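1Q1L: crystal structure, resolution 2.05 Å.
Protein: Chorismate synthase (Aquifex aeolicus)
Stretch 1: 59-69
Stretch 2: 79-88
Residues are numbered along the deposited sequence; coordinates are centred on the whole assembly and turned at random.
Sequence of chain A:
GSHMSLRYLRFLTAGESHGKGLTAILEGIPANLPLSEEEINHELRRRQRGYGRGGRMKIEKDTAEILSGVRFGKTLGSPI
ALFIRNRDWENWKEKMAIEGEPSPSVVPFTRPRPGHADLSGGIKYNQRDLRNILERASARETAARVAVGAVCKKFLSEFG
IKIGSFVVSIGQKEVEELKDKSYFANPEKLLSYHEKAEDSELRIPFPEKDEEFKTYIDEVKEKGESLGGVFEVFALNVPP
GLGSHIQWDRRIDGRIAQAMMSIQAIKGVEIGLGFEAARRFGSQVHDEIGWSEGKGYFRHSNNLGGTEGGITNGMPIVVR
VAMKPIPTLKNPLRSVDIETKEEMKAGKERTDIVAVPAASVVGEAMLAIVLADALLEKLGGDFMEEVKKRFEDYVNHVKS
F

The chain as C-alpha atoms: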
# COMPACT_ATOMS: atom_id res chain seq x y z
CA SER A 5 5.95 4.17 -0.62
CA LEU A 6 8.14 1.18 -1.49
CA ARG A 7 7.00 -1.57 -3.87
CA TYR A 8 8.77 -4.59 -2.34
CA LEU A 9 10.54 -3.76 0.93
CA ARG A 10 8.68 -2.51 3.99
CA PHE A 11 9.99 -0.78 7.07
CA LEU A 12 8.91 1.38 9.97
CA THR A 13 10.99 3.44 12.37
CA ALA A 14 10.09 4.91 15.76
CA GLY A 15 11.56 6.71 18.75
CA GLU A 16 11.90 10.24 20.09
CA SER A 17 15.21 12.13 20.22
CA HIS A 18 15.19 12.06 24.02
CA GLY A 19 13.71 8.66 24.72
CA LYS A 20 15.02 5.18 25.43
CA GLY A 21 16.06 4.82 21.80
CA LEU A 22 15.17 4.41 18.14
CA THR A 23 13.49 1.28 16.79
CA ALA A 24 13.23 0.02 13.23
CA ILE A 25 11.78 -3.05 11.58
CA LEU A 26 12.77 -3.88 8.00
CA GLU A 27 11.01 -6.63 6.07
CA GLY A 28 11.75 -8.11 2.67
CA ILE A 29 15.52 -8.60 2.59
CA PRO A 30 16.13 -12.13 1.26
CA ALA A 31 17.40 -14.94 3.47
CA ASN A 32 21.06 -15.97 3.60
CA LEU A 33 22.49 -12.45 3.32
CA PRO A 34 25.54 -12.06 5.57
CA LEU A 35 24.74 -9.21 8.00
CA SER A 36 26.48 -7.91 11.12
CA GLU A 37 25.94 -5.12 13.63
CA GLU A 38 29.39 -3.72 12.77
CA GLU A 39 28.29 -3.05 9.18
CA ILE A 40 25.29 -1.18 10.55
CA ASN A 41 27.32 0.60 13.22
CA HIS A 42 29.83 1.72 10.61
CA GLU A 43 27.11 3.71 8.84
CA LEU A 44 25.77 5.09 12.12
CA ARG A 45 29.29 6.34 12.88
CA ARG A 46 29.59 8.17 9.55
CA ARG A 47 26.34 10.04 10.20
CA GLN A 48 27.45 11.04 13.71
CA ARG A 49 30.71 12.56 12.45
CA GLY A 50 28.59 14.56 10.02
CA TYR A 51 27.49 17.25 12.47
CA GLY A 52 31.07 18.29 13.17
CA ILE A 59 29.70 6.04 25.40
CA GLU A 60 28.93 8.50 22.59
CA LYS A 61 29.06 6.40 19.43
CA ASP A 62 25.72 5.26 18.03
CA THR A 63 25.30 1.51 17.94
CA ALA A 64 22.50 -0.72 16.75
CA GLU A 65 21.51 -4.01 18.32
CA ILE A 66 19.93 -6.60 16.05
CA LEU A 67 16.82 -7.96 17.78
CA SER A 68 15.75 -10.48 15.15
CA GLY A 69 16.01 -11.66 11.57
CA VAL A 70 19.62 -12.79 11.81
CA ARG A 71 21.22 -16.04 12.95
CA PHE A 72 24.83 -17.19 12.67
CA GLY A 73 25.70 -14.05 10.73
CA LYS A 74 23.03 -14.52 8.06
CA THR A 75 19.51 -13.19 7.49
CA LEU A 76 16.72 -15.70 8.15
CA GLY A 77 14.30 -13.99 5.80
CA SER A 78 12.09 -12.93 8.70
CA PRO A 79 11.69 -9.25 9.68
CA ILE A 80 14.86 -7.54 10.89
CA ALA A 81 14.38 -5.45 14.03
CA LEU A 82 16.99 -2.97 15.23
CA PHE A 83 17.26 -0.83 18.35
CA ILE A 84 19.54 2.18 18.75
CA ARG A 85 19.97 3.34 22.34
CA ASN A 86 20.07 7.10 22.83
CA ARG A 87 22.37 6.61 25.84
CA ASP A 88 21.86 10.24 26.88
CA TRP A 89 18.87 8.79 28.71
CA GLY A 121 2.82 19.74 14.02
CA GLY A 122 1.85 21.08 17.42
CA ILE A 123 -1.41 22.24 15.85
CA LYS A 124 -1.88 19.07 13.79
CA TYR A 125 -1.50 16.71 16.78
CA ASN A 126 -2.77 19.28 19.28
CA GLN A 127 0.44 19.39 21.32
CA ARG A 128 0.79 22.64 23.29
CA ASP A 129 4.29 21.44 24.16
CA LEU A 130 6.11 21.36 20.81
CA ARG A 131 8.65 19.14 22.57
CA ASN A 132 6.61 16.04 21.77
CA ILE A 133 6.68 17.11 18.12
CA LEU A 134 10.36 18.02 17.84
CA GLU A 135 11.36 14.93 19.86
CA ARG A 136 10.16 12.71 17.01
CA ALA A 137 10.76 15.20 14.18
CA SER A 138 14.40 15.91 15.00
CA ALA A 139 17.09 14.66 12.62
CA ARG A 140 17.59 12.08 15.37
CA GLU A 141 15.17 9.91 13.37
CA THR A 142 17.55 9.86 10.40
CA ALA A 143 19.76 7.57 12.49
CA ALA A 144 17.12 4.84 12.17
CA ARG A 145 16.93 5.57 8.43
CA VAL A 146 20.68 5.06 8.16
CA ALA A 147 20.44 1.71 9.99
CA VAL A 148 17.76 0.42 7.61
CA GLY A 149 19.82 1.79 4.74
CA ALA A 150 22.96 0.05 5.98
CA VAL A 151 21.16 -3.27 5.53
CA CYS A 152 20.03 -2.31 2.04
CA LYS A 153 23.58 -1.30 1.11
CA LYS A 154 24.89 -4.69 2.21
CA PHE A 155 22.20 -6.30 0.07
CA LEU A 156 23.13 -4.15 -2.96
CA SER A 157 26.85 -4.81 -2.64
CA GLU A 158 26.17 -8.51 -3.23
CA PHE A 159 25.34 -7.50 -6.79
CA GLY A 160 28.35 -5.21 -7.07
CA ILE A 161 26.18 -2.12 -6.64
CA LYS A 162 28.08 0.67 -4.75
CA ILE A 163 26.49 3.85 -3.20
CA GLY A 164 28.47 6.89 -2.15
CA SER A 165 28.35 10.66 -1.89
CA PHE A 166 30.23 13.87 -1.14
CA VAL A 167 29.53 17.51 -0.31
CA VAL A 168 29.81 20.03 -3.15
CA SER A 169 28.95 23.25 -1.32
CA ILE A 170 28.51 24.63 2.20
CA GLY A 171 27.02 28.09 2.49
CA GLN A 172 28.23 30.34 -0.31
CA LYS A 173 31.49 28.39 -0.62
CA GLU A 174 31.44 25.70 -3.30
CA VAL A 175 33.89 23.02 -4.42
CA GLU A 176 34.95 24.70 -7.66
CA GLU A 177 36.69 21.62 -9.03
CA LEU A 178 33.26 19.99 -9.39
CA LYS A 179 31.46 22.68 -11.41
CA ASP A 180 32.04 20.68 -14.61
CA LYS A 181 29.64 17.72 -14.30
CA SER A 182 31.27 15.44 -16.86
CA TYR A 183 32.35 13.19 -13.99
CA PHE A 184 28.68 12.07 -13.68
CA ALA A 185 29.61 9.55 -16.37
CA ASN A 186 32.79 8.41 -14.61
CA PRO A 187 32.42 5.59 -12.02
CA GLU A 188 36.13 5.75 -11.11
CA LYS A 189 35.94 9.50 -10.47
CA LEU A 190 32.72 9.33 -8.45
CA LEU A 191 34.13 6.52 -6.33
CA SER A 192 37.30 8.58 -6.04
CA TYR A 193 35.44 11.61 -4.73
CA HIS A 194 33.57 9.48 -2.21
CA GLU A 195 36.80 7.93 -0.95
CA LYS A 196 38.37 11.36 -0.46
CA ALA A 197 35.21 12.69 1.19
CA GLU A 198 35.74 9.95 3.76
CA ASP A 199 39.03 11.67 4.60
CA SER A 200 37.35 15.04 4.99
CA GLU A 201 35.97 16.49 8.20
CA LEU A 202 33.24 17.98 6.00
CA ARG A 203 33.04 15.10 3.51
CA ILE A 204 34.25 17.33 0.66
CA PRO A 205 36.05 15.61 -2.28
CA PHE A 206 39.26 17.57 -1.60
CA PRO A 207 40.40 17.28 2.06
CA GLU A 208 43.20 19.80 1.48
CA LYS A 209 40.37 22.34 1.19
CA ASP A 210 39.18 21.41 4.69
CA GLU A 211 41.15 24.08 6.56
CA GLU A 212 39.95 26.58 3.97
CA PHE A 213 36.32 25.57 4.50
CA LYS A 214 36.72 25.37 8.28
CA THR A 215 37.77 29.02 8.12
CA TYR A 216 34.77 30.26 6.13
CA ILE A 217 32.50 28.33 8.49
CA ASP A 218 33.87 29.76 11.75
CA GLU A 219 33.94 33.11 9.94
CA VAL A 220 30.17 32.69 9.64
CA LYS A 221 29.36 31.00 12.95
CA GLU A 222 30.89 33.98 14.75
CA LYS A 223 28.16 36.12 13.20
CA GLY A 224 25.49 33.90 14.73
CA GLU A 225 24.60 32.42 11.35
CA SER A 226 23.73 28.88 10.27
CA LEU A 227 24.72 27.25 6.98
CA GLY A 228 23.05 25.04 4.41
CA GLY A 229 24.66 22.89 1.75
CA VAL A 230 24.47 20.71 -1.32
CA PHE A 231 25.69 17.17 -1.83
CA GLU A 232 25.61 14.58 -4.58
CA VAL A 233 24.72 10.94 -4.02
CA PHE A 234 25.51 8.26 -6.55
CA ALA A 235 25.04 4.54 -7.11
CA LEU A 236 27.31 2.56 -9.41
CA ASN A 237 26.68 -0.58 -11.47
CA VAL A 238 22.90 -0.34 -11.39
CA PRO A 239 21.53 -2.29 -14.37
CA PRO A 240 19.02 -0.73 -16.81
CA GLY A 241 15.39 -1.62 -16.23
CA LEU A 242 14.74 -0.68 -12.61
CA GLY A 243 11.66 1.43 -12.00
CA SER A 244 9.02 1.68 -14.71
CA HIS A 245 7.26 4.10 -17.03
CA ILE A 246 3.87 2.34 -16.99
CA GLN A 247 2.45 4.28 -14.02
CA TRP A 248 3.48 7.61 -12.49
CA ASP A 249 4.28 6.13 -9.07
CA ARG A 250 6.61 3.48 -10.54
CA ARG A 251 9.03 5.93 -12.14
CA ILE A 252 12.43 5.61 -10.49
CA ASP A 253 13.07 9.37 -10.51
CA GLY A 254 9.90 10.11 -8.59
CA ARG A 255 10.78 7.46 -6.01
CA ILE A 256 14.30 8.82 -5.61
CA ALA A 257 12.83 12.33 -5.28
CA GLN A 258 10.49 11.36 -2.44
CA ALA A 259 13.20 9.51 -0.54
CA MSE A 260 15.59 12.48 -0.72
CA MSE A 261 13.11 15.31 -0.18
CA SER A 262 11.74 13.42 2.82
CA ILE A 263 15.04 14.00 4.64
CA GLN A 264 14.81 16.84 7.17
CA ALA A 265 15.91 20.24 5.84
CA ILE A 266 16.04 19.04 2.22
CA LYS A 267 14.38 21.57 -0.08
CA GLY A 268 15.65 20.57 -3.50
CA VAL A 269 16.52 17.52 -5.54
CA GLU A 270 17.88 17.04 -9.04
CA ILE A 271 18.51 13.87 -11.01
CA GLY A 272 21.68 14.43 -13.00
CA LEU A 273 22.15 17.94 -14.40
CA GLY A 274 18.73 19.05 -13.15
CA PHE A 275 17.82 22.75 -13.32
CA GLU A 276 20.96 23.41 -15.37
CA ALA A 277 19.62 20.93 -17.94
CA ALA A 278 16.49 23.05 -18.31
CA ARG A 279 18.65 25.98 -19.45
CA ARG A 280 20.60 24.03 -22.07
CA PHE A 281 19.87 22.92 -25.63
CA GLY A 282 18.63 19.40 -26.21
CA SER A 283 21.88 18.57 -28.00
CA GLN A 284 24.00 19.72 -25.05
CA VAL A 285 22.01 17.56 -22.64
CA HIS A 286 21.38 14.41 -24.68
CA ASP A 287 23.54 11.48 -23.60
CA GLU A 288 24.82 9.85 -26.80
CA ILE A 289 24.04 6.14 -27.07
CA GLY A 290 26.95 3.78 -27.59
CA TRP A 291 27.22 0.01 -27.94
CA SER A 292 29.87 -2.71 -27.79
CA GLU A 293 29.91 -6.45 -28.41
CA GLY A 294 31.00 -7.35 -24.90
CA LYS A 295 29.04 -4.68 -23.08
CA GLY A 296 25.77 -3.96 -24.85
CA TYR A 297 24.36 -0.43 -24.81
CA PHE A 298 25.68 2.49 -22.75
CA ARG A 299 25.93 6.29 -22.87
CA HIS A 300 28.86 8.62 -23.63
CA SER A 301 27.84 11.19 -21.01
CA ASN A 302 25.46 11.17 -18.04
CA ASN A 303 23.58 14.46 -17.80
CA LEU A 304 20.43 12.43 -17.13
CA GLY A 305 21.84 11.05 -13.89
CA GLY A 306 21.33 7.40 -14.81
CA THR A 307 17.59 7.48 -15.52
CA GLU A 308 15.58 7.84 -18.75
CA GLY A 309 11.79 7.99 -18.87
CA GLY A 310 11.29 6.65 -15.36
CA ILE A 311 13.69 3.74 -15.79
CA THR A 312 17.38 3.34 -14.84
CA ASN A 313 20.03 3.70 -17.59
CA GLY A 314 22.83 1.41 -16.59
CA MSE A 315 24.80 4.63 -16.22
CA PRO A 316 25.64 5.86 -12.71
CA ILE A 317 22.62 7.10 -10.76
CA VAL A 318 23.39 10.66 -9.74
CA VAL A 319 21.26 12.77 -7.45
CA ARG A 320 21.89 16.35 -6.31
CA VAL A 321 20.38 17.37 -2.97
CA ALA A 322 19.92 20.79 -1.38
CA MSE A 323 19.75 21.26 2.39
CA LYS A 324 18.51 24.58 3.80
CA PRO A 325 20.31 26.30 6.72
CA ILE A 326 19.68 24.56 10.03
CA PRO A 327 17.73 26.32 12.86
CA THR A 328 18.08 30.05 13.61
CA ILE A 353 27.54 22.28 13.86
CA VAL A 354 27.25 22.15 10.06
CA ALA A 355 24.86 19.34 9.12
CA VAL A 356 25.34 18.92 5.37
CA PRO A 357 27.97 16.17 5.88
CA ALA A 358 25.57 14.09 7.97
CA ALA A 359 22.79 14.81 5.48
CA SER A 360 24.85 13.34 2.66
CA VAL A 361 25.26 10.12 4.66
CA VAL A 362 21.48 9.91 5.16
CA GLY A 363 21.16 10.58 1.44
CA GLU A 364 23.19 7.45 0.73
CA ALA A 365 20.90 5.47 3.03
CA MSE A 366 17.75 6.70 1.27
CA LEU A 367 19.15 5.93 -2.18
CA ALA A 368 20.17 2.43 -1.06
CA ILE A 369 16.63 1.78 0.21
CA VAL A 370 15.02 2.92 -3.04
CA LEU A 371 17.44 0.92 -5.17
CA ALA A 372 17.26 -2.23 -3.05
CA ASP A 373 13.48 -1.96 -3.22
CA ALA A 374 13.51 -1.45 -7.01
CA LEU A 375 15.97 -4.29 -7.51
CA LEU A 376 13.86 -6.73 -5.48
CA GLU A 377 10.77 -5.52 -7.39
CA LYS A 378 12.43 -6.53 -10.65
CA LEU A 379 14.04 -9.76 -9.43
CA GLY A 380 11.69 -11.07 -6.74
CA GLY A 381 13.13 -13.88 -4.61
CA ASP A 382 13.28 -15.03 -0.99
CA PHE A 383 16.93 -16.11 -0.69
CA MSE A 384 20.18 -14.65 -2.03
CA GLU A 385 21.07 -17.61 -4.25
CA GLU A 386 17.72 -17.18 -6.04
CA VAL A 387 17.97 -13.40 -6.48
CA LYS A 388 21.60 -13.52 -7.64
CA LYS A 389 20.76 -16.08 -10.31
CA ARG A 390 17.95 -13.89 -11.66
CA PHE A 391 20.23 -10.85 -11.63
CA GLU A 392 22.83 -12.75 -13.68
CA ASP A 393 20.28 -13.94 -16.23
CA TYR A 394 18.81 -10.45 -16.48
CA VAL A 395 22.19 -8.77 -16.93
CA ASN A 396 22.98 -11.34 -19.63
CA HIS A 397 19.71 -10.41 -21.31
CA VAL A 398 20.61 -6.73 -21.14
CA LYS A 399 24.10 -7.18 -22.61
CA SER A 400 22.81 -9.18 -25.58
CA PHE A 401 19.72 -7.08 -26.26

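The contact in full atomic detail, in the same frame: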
# COMPACT_ATOMS: atom_id res chain seq x y z
N ILE A 59 29.81 6.34 26.82
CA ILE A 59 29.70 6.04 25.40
C ILE A 59 29.05 7.21 24.66
O ILE A 59 28.19 7.91 25.21
CB ILE A 59 28.85 4.77 25.15
CG1 ILE A 59 29.49 3.58 25.87
CG2 ILE A 59 28.76 4.49 23.65
CD1 ILE A 59 28.72 2.28 25.71
N GLU A 60 29.46 7.42 23.42
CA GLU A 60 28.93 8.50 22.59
C GLU A 60 28.57 7.99 21.20
O GLU A 60 27.65 8.50 20.56
CB GLU A 60 29.95 9.63 22.48
CG GLU A 60 29.46 10.84 21.69
CD GLU A 60 30.54 11.89 21.51
OE1 GLU A 60 31.56 11.59 20.86
OE2 GLU A 60 30.36 13.02 22.02
N LYS A 61 29.29 6.97 20.75
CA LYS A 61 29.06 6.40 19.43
C LYS A 61 27.75 5.64 19.31
O LYS A 61 27.42 4.80 20.16
CB LYS A 61 30.23 5.48 19.04
CG LYS A 61 31.57 6.18 19.01
CD LYS A 61 32.65 5.33 18.36
CE LYS A 61 33.99 6.05 18.37
NZ LYS A 61 33.90 7.43 17.79
N ASP A 62 26.99 5.93 18.26
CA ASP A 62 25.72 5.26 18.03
C ASP A 62 25.97 3.82 17.65
O ASP A 62 26.85 3.51 16.84
CB ASP A 62 24.94 5.94 16.90
CG ASP A 62 24.07 7.08 17.38
OD1 ASP A 62 23.31 6.87 18.35
OD2 ASP A 62 24.14 8.18 16.79
N THR A 63 25.18 2.92 18.23
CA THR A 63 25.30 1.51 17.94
C THR A 63 23.92 0.90 17.83
O THR A 63 22.99 1.30 18.55
CB THR A 63 26.09 0.77 19.04
OG1 THR A 63 25.58 1.13 20.32
CG2 THR A 63 27.57 1.12 18.96
N ALA A 64 23.78 -0.06 16.94
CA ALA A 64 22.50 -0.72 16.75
C ALA A 64 22.60 -2.16 17.23
O ALA A 64 23.63 -2.82 17.05
CB ALA A 64 22.11 -0.69 15.28
N GLU A 65 21.54 -2.64 17.86
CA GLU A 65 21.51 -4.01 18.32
C GLU A 65 20.49 -4.71 17.45
O GLU A 65 19.38 -4.21 17.26
CB GLU A 65 21.08 -4.10 19.79
CG GLU A 65 20.60 -5.49 20.19
CD GLU A 65 20.46 -5.70 21.69
OE1 GLU A 65 19.94 -4.79 22.39
OE2 GLU A 65 20.85 -6.78 22.16
N ILE A 66 20.86 -5.85 16.88
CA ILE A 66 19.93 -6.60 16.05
C ILE A 66 19.07 -7.43 16.99
O ILE A 66 19.59 -8.24 17.77
CB ILE A 66 20.67 -7.52 15.06
CG1 ILE A 66 21.47 -6.66 14.07
CG2 ILE A 66 19.67 -8.41 14.33
CD1 ILE A 66 22.22 -7.47 13.01
N LEU A 67 17.76 -7.24 16.92
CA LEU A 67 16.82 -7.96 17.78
C LEU A 67 16.19 -9.20 17.15
O LEU A 67 15.59 -10.01 17.84
CB LEU A 67 15.70 -7.01 18.22
CG LEU A 67 16.11 -5.71 18.93
CD1 LEU A 67 14.87 -4.86 19.14
CD2 LEU A 67 16.79 -6.02 20.26
N SER A 68 16.33 -9.33 15.84
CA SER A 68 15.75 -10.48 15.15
C SER A 68 16.11 -10.47 13.68
O SER A 68 16.69 -9.50 13.18
CB SER A 68 14.22 -10.45 15.26
OG SER A 68 13.68 -9.43 14.43
N GLY A 69 15.76 -11.55 12.99
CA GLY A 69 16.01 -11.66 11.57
C GLY A 69 17.38 -12.15 11.16
O GLY A 69 17.63 -12.35 9.97
N PRO A 79 11.44 -10.68 9.47
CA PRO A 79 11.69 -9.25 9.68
C PRO A 79 12.94 -8.99 10.53
O PRO A 79 13.22 -9.72 11.48
CB PRO A 79 10.42 -8.76 10.38
CG PRO A 79 9.38 -9.76 9.96
CD PRO A 79 10.13 -11.06 10.02
N ILE A 80 13.66 -7.93 10.17
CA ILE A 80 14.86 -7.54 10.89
C ILE A 80 14.53 -6.34 11.77
O ILE A 80 14.16 -5.28 11.27
CB ILE A 80 15.99 -7.15 9.91
CG1 ILE A 80 16.28 -8.31 8.97
CG2 ILE A 80 17.23 -6.74 10.69
CD1 ILE A 80 17.25 -7.98 7.86
N ALA A 81 14.67 -6.51 13.08
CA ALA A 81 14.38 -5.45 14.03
C ALA A 81 15.68 -4.93 14.63
O ALA A 81 16.55 -5.71 15.02
CB ALA A 81 13.44 -5.96 15.14
N LEU A 82 15.80 -3.61 14.70
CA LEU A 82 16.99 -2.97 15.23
C LEU A 82 16.61 -1.98 16.31
O LEU A 82 15.53 -1.38 16.27
CB LEU A 82 17.72 -2.22 14.12
CG LEU A 82 17.98 -2.92 12.78
CD1 LEU A 82 18.46 -1.89 11.76
CD2 LEU A 82 19.00 -4.03 12.95
N PHE A 83 17.49 -1.81 17.29
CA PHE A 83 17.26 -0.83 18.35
C PHE A 83 18.53 -0.03 18.52
O PHE A 83 19.62 -0.59 18.60
CB PHE A 83 16.88 -1.51 19.67
CG PHE A 83 16.47 -0.53 20.74
CD1 PHE A 83 15.35 0.28 20.56
CD2 PHE A 83 17.22 -0.40 21.91
CE1 PHE A 83 14.99 1.22 21.52
CE2 PHE A 83 16.86 0.54 22.88
CZ PHE A 83 15.75 1.35 22.69
N ILE A 84 18.40 1.29 18.57
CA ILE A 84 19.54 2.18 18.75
C ILE A 84 19.34 2.97 20.03
O ILE A 84 18.50 3.86 20.09
CB ILE A 84 19.68 3.19 17.59
CG1 ILE A 84 19.88 2.46 16.26
CG2 ILE A 84 20.85 4.13 17.85
CD1 ILE A 84 19.78 3.37 15.05
N ARG A 85 20.10 2.64 21.07
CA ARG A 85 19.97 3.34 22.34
C ARG A 85 20.42 4.79 22.20
O ARG A 85 21.37 5.08 21.48
CB ARG A 85 20.78 2.65 23.43
CG ARG A 85 20.24 1.28 23.83
CD ARG A 85 20.92 0.76 25.09
NE ARG A 85 20.37 -0.53 25.51
CZ ARG A 85 20.74 -1.18 26.61
NH1 ARG A 85 21.67 -0.67 27.41
NH2 ARG A 85 20.19 -2.35 26.91
N ASN A 86 19.72 5.69 22.88
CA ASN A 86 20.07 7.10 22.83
C ASN A 86 21.18 7.40 23.84
O ASN A 86 21.87 8.41 23.74
CB ASN A 86 18.84 7.98 23.11
CG ASN A 86 17.90 8.05 21.91
OD1 ASN A 86 18.32 8.33 20.79
ND2 ASN A 86 16.62 7.79 22.15
N ARG A 87 21.34 6.50 24.81
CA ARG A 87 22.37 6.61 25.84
C ARG A 87 22.24 7.84 26.74
O ARG A 87 22.34 7.74 27.96
CB ARG A 87 23.75 6.58 25.19
CG ARG A 87 24.01 5.31 24.40
CD ARG A 87 25.41 5.27 23.83
NE ARG A 87 25.65 4.02 23.11
CZ ARG A 87 25.57 2.81 23.65
NH1 ARG A 87 25.24 2.67 24.93
NH2 ARG A 87 25.80 1.73 22.91
N ASP A 88 22.03 9.00 26.13
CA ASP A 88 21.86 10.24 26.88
C ASP A 88 20.49 10.19 27.54
O ASP A 88 19.76 11.18 27.57
CB ASP A 88 21.94 11.44 25.94
CG ASP A 88 23.19 11.42 25.07
OD1 ASP A 88 24.30 11.39 25.64
OD2 ASP A 88 23.05 11.42 23.83
O HOH W 1 23.86 7.41 21.52

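The two stretches pair as antiparallel strands, their axes inclined at 149° and approaching to 4.6 Å, with 784 Å² of surface buried between them. Pro79 enters the contact through its carbonyl, which accepts a hydrogen bond from the Ser68 hydroxyl (OG to Pro79 O, 3.0 Å). Gly69 lies against the same segment, its CA 3.4 Å from Pro79 O. A CB here would clash with Pro79 O and Ile80 CG1, and the local backbone angles, with phi at 85°, by themselves call for glycine. At Ile80 the CA approaches Ser68 O at 3.5 Å in a CA-H...O contact.

Ala81 is held through both its carbonyl and its amide. Its carbonyl accepts a short, nearly linear bond from Leu67 (N to Ala81 O, 2.7 Å, 168°), whereas its amide makes only a weak bond to the Ser68 side chain (Ala81 N to Ser68 OG, 3.4 Å). The Ser68 hydroxyl thus bonds to both Pro79 and Ala81, donating to the carbonyl of the first and weakly accepting from the amide of the second. Leu82 faces Ile66 in a non-hydrogen-bonded pair, where Leu82 CD2 packs against Ile66 CG1 at 3.8 Å.

Phe83 exchanges two backbone hydrogen bonds with Glu65: Glu65 N to Phe83 O at 2.9 Å and Phe83 N to Glu65 O at 3.1 Å. Leu67 CD1 also reaches Phe83 CB, at 3.9 Å. Ile84 shares a sheet face with Leu82, and its CG1 lies 4.0 Å from Ala64 CB.

Beyond the strand, Arg87 has the largest area covered by the partner stretch. Its side chain, trans at chi2 and chi3 and turned at chi4 (-59°), brings NH2 to Thr63 OG1 for a 2.7 Å hydrogen bond near the guanidinium plane, while Ile59 CG2 covers one face of the group, 3.2 Å from Arg87 NE. The guanidinium thus combines a polar contact at its edge with apolar cover over a face.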